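Local coordinates for antigen, P35 (Borreliella spielmanii A14S, PDB 6HPN), which is an outer surface protein, probably a lipoprotein, of the PFam54 family, orthologous to BBA64 of Borrelia burgdorferi and thought to act in Lyme disease pathogenesis, at residues 47-52 with 90-95; 65-68 with 73-76. All blocks are in the same frame, centred on the assembly; numbering follows the deposited sequence.

Interaction 1. Residues 47-52 with 90-95; sequences DQFGMK and GVILNL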
loop_
_atom_site.group_PDB
_atom_site.type_symbol
_atom_site.label_atom_id
_atom_site.label_comp_id
_atom_site.label_asym_id
_atom_site.label_seq_id
_atom_site.Cartn_x
_atom_site.Cartn_y
_atom_site.Cartn_z
ATOM N N ASP A 47 -10.383 -15.241 -9.819
ATOM C CA ASP A 47 -10.190 -14.176 -10.847
ATOM C C ASP A 47 -9.500 -12.954 -10.232
ATOM O O ASP A 47 -9.286 -11.953 -10.970
ATOM C CB ASP A 47 -11.520 -13.745 -11.467
ATOM C CG ASP A 47 -12.493 -13.003 -10.554
ATOM O OD1 ASP A 47 -12.187 -12.692 -9.351
ATOM O OD2 ASP A 47 -13.570 -12.734 -11.050
ATOM N N GLN A 48 -9.198 -13.024 -8.927
ATOM C CA GLN A 48 -8.353 -12.029 -8.207
ATOM C C GLN A 48 -9.033 -10.669 -8.379
ATOM O O GLN A 48 -8.385 -9.747 -8.889
ATOM C CB GLN A 48 -6.907 -12.094 -8.720
ATOM C CG GLN A 48 -6.369 -13.509 -8.693
ATOM C CD GLN A 48 -4.976 -13.680 -9.227
ATOM O OE1 GLN A 48 -4.480 -12.932 -10.066
ATOM N NE2 GLN A 48 -4.336 -14.724 -8.749
ATOM N N PHE A 49 -10.316 -10.615 -7.997
ATOM C CA PHE A 49 -11.227 -9.443 -8.033
ATOM C C PHE A 49 -11.293 -8.874 -9.447
ATOM O O PHE A 49 -11.353 -7.656 -9.603
ATOM C CB PHE A 49 -10.803 -8.411 -6.992
ATOM C CG PHE A 49 -11.026 -8.892 -5.579
ATOM C CD1 PHE A 49 -12.317 -9.085 -5.089
ATOM C CD2 PHE A 49 -9.957 -9.173 -4.739
ATOM C CE1 PHE A 49 -12.530 -9.526 -3.788
ATOM C CE2 PHE A 49 -10.175 -9.628 -3.442
ATOM C CZ PHE A 49 -11.457 -9.793 -2.965
ATOM N N GLY A 50 -11.314 -9.760 -10.441
ATOM C CA GLY A 50 -11.387 -9.390 -11.866
ATOM C C GLY A 50 -10.131 -8.692 -12.355
ATOM O O GLY A 50 -10.246 -8.016 -13.370
ATOM N N MET A 51 -8.967 -8.853 -11.704
ATOM C CA MET A 51 -7.697 -8.215 -12.162
ATOM C C MET A 51 -6.734 -9.247 -12.765
ATOM O O MET A 51 -5.785 -8.856 -13.443
ATOM C CB MET A 51 -7.038 -7.452 -11.012
ATOM C CG MET A 51 -7.717 -6.124 -10.791
ATOM S SD MET A 51 -7.004 -5.094 -9.500
ATOM C CE MET A 51 -7.434 -6.154 -8.122
ATOM N N LYS A 52 -7.015 -10.523 -12.580
ATOM C CA LYS A 52 -6.173 -11.611 -13.116
ATOM C C LYS A 52 -5.995 -11.474 -14.635
ATOM O O LYS A 52 -4.815 -11.492 -15.100
ATOM C CB LYS A 52 -6.786 -12.969 -12.776
ATOM C CG LYS A 52 -5.955 -14.145 -13.251
ATOM C CD LYS A 52 -6.082 -15.357 -12.361
ATOM C CE LYS A 52 -5.703 -16.640 -13.074
ATOM N NZ LYS A 52 -6.576 -17.757 -12.637
ATOM N N GLY A 90 -15.995 -3.936 -3.114
ATOM C CA GLY A 90 -16.663 -3.040 -4.071
ATOM C C GLY A 90 -15.624 -2.270 -4.855
ATOM O O GLY A 90 -15.576 -2.407 -6.098
ATOM N N VAL A 91 -14.767 -1.567 -4.114
ATOM C CA VAL A 91 -13.760 -0.608 -4.641
ATOM C C VAL A 91 -12.714 -1.348 -5.477
ATOM O O VAL A 91 -12.251 -0.787 -6.482
ATOM C CB VAL A 91 -13.081 0.154 -3.495
ATOM C CG1 VAL A 91 -11.881 0.939 -4.008
ATOM C CG2 VAL A 91 -14.060 1.055 -2.752
ATOM N N ILE A 92 -12.312 -2.533 -5.047
ATOM C CA ILE A 92 -11.247 -3.315 -5.730
ATOM C C ILE A 92 -11.811 -3.832 -7.069
ATOM O O ILE A 92 -11.107 -3.697 -8.084
ATOM C CB ILE A 92 -10.720 -4.419 -4.788
ATOM C CG1 ILE A 92 -10.165 -3.816 -3.491
ATOM C CG2 ILE A 92 -9.699 -5.308 -5.489
ATOM C CD1 ILE A 92 -10.004 -4.814 -2.342
ATOM N N LEU A 93 -13.032 -4.381 -7.094
ATOM C CA LEU A 93 -13.706 -4.783 -8.366
ATOM C C LEU A 93 -13.775 -3.584 -9.301
ATOM O O LEU A 93 -13.312 -3.689 -10.443
ATOM C CB LEU A 93 -15.106 -5.315 -8.083
ATOM C CG LEU A 93 -15.105 -6.634 -7.315
ATOM C CD1 LEU A 93 -16.410 -6.808 -6.540
ATOM C CD2 LEU A 93 -14.812 -7.805 -8.257
ATOM N N ASN A 94 -14.270 -2.466 -8.789
ATOM C CA ASN A 94 -14.517 -1.249 -9.603
ATOM C C ASN A 94 -13.182 -0.775 -10.187
ATOM O O ASN A 94 -13.124 -0.563 -11.401
ATOM C CB ASN A 94 -15.318 -0.220 -8.808
ATOM C CG ASN A 94 -16.757 -0.673 -8.662
ATOM O OD1 ASN A 94 -17.268 -1.341 -9.556
ATOM N ND2 ASN A 94 -17.407 -0.348 -7.549
ATOM N N LEU A 95 -12.137 -0.661 -9.373
ATOM C CA LEU A 95 -10.818 -0.180 -9.847
ATOM C C LEU A 95 -10.233 -1.242 -10.769
ATOM O O LEU A 95 -9.688 -0.885 -11.788
ATOM C CB LEU A 95 -9.918 0.075 -8.640
ATOM C CG LEU A 95 -8.532 0.616 -8.961
ATOM C CD1 LEU A 95 -8.611 2.052 -9.462
ATOM C CD2 LEU A 95 -7.620 0.515 -7.739
#
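Phe49 and Leu93 bring the two backbones together, their CA atoms 5.3 Å apart, where the turn of residues 47-52 meets the side of helix 89-102. Gln48 to Met51 form a type I' beta turn, and Phe49 and Gly50, its central residues, both have positive phi. The turn is closed by the backbone bond from Met51 N to Gln48 O. Lys52 N also bonds back to Asp47 O, just as helix 52-56 begins.

The contact across the segments is apolar. CG2 of Ile92 is its central atom. It lies 3.6 Å from Phe49 CB and also 3.6 Å from Met51 CE. Ile92 holds CG1 beside its backbone N (chi1 -59°), which leaves CG2 anti to that N and directed at the turn. CG2 reaches the root of the Phe49 ring obliquely, near CB, CG and CD2. The Met51 chain bends at its last torsion (chi3 -67°), which turns CE onto the same methyl. Met51 and Ile92 cross at about a right angle.

In this all-helical fold, the contact packs the loop after helix 16-40 against helix 89-102. Helix 75-84 contributes Tyr82, which touches Met51 and Ile92 and meets the Phe49 ring edge-to-face. Phe87 packs on Phe49 as well, and the phenylalanine is buried.

Leu93 is more exposed and takes the outer side. Leu93 CD2 sits at the edge of the Phe49 ring, near its plane, 4.2 Å from Phe49 CD1. The same methyl is 3.7 Å from Phe49 O, so it covers backbone as well as ring. Within the turn, Asp47 OD1 accepts a weak bond from Gly50 N at 3.2 Å.

Interaction 2. Residues 65-68 with 73-76; sequences SMVH and EYLN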
loop_
_atom_site.group_PDB
_atom_site.type_symbol
_atom_site.label_atom_id
_atom_site.label_comp_id
_atom_site.label_asym_id
_atom_site.label_seq_id
_atom_site.Cartn_x
_atom_site.Cartn_y
_atom_site.Cartn_z
ATOM N N SER A 65 11.918 -13.886 -11.403
ATOM C CA SER A 65 10.835 -14.903 -11.408
ATOM C C SER A 65 10.441 -15.206 -12.857
ATOM O O SER A 65 10.369 -14.280 -13.685
ATOM C CB SER A 65 9.664 -14.439 -10.603
ATOM O OG SER A 65 8.476 -15.018 -11.085
ATOM N N MET A 66 10.215 -16.471 -13.161
ATOM C CA MET A 66 9.753 -16.871 -14.503
ATOM C C MET A 66 8.224 -16.820 -14.543
ATOM O O MET A 66 7.685 -17.135 -15.589
ATOM C CB MET A 66 10.261 -18.273 -14.855
ATOM C CG MET A 66 11.506 -18.226 -15.722
ATOM S SD MET A 66 12.758 -19.423 -15.247
ATOM C CE MET A 66 14.216 -18.556 -15.851
ATOM N N VAL A 67 7.542 -16.405 -13.469
ATOM C CA VAL A 67 6.052 -16.354 -13.467
ATOM C C VAL A 67 5.552 -14.923 -13.290
ATOM O O VAL A 67 6.289 -14.043 -12.845
ATOM C CB VAL A 67 5.448 -17.289 -12.411
ATOM C CG1 VAL A 67 5.756 -18.742 -12.750
ATOM C CG2 VAL A 67 5.939 -16.943 -11.016
ATOM N N HIS A 68 4.291 -14.739 -13.644
ATOM C CA HIS A 68 3.571 -13.451 -13.573
ATOM C C HIS A 68 2.990 -13.279 -12.166
ATOM O O HIS A 68 2.981 -14.265 -11.382
ATOM C CB HIS A 68 2.512 -13.397 -14.686
ATOM C CG HIS A 68 3.102 -13.394 -16.052
ATOM N ND1 HIS A 68 3.680 -12.258 -16.607
ATOM C CD2 HIS A 68 3.201 -14.374 -16.975
ATOM C CE1 HIS A 68 4.120 -12.544 -17.812
ATOM N NE2 HIS A 68 3.837 -13.838 -18.054
ATOM N N GLU A 73 2.481 -18.152 -5.699
ATOM C CA GLU A 73 3.694 -17.520 -5.106
ATOM C C GLU A 73 3.356 -16.141 -4.508
ATOM O O GLU A 73 4.014 -15.789 -3.509
ATOM C CB GLU A 73 4.814 -17.357 -6.148
ATOM C CG GLU A 73 6.043 -16.642 -5.605
ATOM C CD GLU A 73 7.323 -16.686 -6.416
ATOM O OE1 GLU A 73 7.316 -17.186 -7.540
ATOM O OE2 GLU A 73 8.323 -16.170 -5.925
ATOM N N TYR A 74 2.416 -15.375 -5.095
ATOM C CA TYR A 74 2.226 -13.922 -4.833
ATOM C C TYR A 74 0.911 -13.683 -4.077
ATOM O O TYR A 74 0.470 -12.541 -3.902
ATOM C CB TYR A 74 2.386 -13.123 -6.134
ATOM C CG TYR A 74 3.759 -13.190 -6.768
ATOM C CD1 TYR A 74 4.897 -12.736 -6.101
ATOM C CD2 TYR A 74 3.933 -13.702 -8.043
ATOM C CE1 TYR A 74 6.160 -12.799 -6.677
ATOM C CE2 TYR A 74 5.192 -13.795 -8.628
ATOM C CZ TYR A 74 6.315 -13.343 -7.943
ATOM O OH TYR A 74 7.538 -13.417 -8.543
ATOM N N LEU A 75 0.316 -14.731 -3.536
ATOM C CA LEU A 75 -0.891 -14.604 -2.675
ATOM C C LEU A 75 -0.776 -13.405 -1.711
ATOM O O LEU A 75 -1.647 -12.541 -1.727
ATOM C CB LEU A 75 -1.064 -15.917 -1.912
ATOM C CG LEU A 75 -2.376 -16.049 -1.138
ATOM C CD1 LEU A 75 -3.492 -16.568 -2.046
ATOM C CD2 LEU A 75 -2.190 -16.935 0.090
ATOM N N ASN A 76 0.289 -13.354 -0.914
ATOM C CA ASN A 76 0.505 -12.371 0.179
ATOM C C ASN A 76 0.745 -10.961 -0.350
ATOM O O ASN A 76 0.279 -10.014 0.302
ATOM C CB ASN A 76 1.686 -12.744 1.068
ATOM C CG ASN A 76 1.168 -13.130 2.425
ATOM O OD1 ASN A 76 0.437 -12.341 3.068
ATOM N ND2 ASN A 76 1.459 -14.369 2.785
#
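This is a short-range surface contact in which the loop of residues 65-68 packs beside the start of helix 75-84. Ser65, Val67 and His68 meet the aromatic side chain of Tyr74, with Glu73 alongside. The loop bends through an ST turn: Ser65 OG accepts the backbone N-H of Val67 at 2.9 Å, with an N-H...O angle of 157°. Tyr74 occupies the N-cap position of the helix. Only four residues separate the two segments, so the chain doubles back quickly from loop to helix.

The backbones stay well apart, with Val67 and Glu73 CA atoms 8.8 Å from each other. The gap is bridged mainly by the Tyr74 and Glu73 side chains, which meet Ser65, Val67 and the His68 carbonyl. With chi1 at -63° the Tyr74 ring points across to the loop, so that its OH end reaches Ser65. Of the residues that touch across the contact, Tyr74 is the buried one.

Three loop residues border the ring. Val67 CG2 approaches obliquely and lies 4.0 Å from Tyr74 CE2. The carbonyl oxygen of His68 sits at the ring edge, near its plane, 3.5 Å from Tyr74 CD2. Ser65 OG is also near the ring plane, at the hydroxyl end. Phe61 meets the Tyr74 ring with its plane inclined by about 50°, while the His68 ring stacks with Phe60.

Glu73 lies over one face of its neighbour's ring. Its CG is 3.9 Å above the Tyr74 plane, over the centre. From there the chain runs extended to the carboxylate, whose OE1 comes within 3.7 Å of Val67 CG2. Asp71 OD2 accepts a hydrogen bond from the backbone N of Glu73. At the far end of the ring, Tyr74 OH is 3.1 Å from Ser65 OG.

How the interactions relate
Interactions 1 and 2 do not touch. Their centres are 18 Å apart, and their nearest atoms about 7 Å. Along the chain, residues 65-68 and 73-76 both fall between residues 47-52 and 90-95, so interaction 2 is a short closure within a longer one. Helix 75-84 relates them: its start forms one side of interaction 2, while Tyr82, further along it, packs on interaction 1. Gln48 NE2 also bonds to Asp70 O, in the short link between the segments of interaction 2. Interaction 1 is largely buried and interaction 2 lies at the surface. All four segments belong to the Bbcrasp-1 family region.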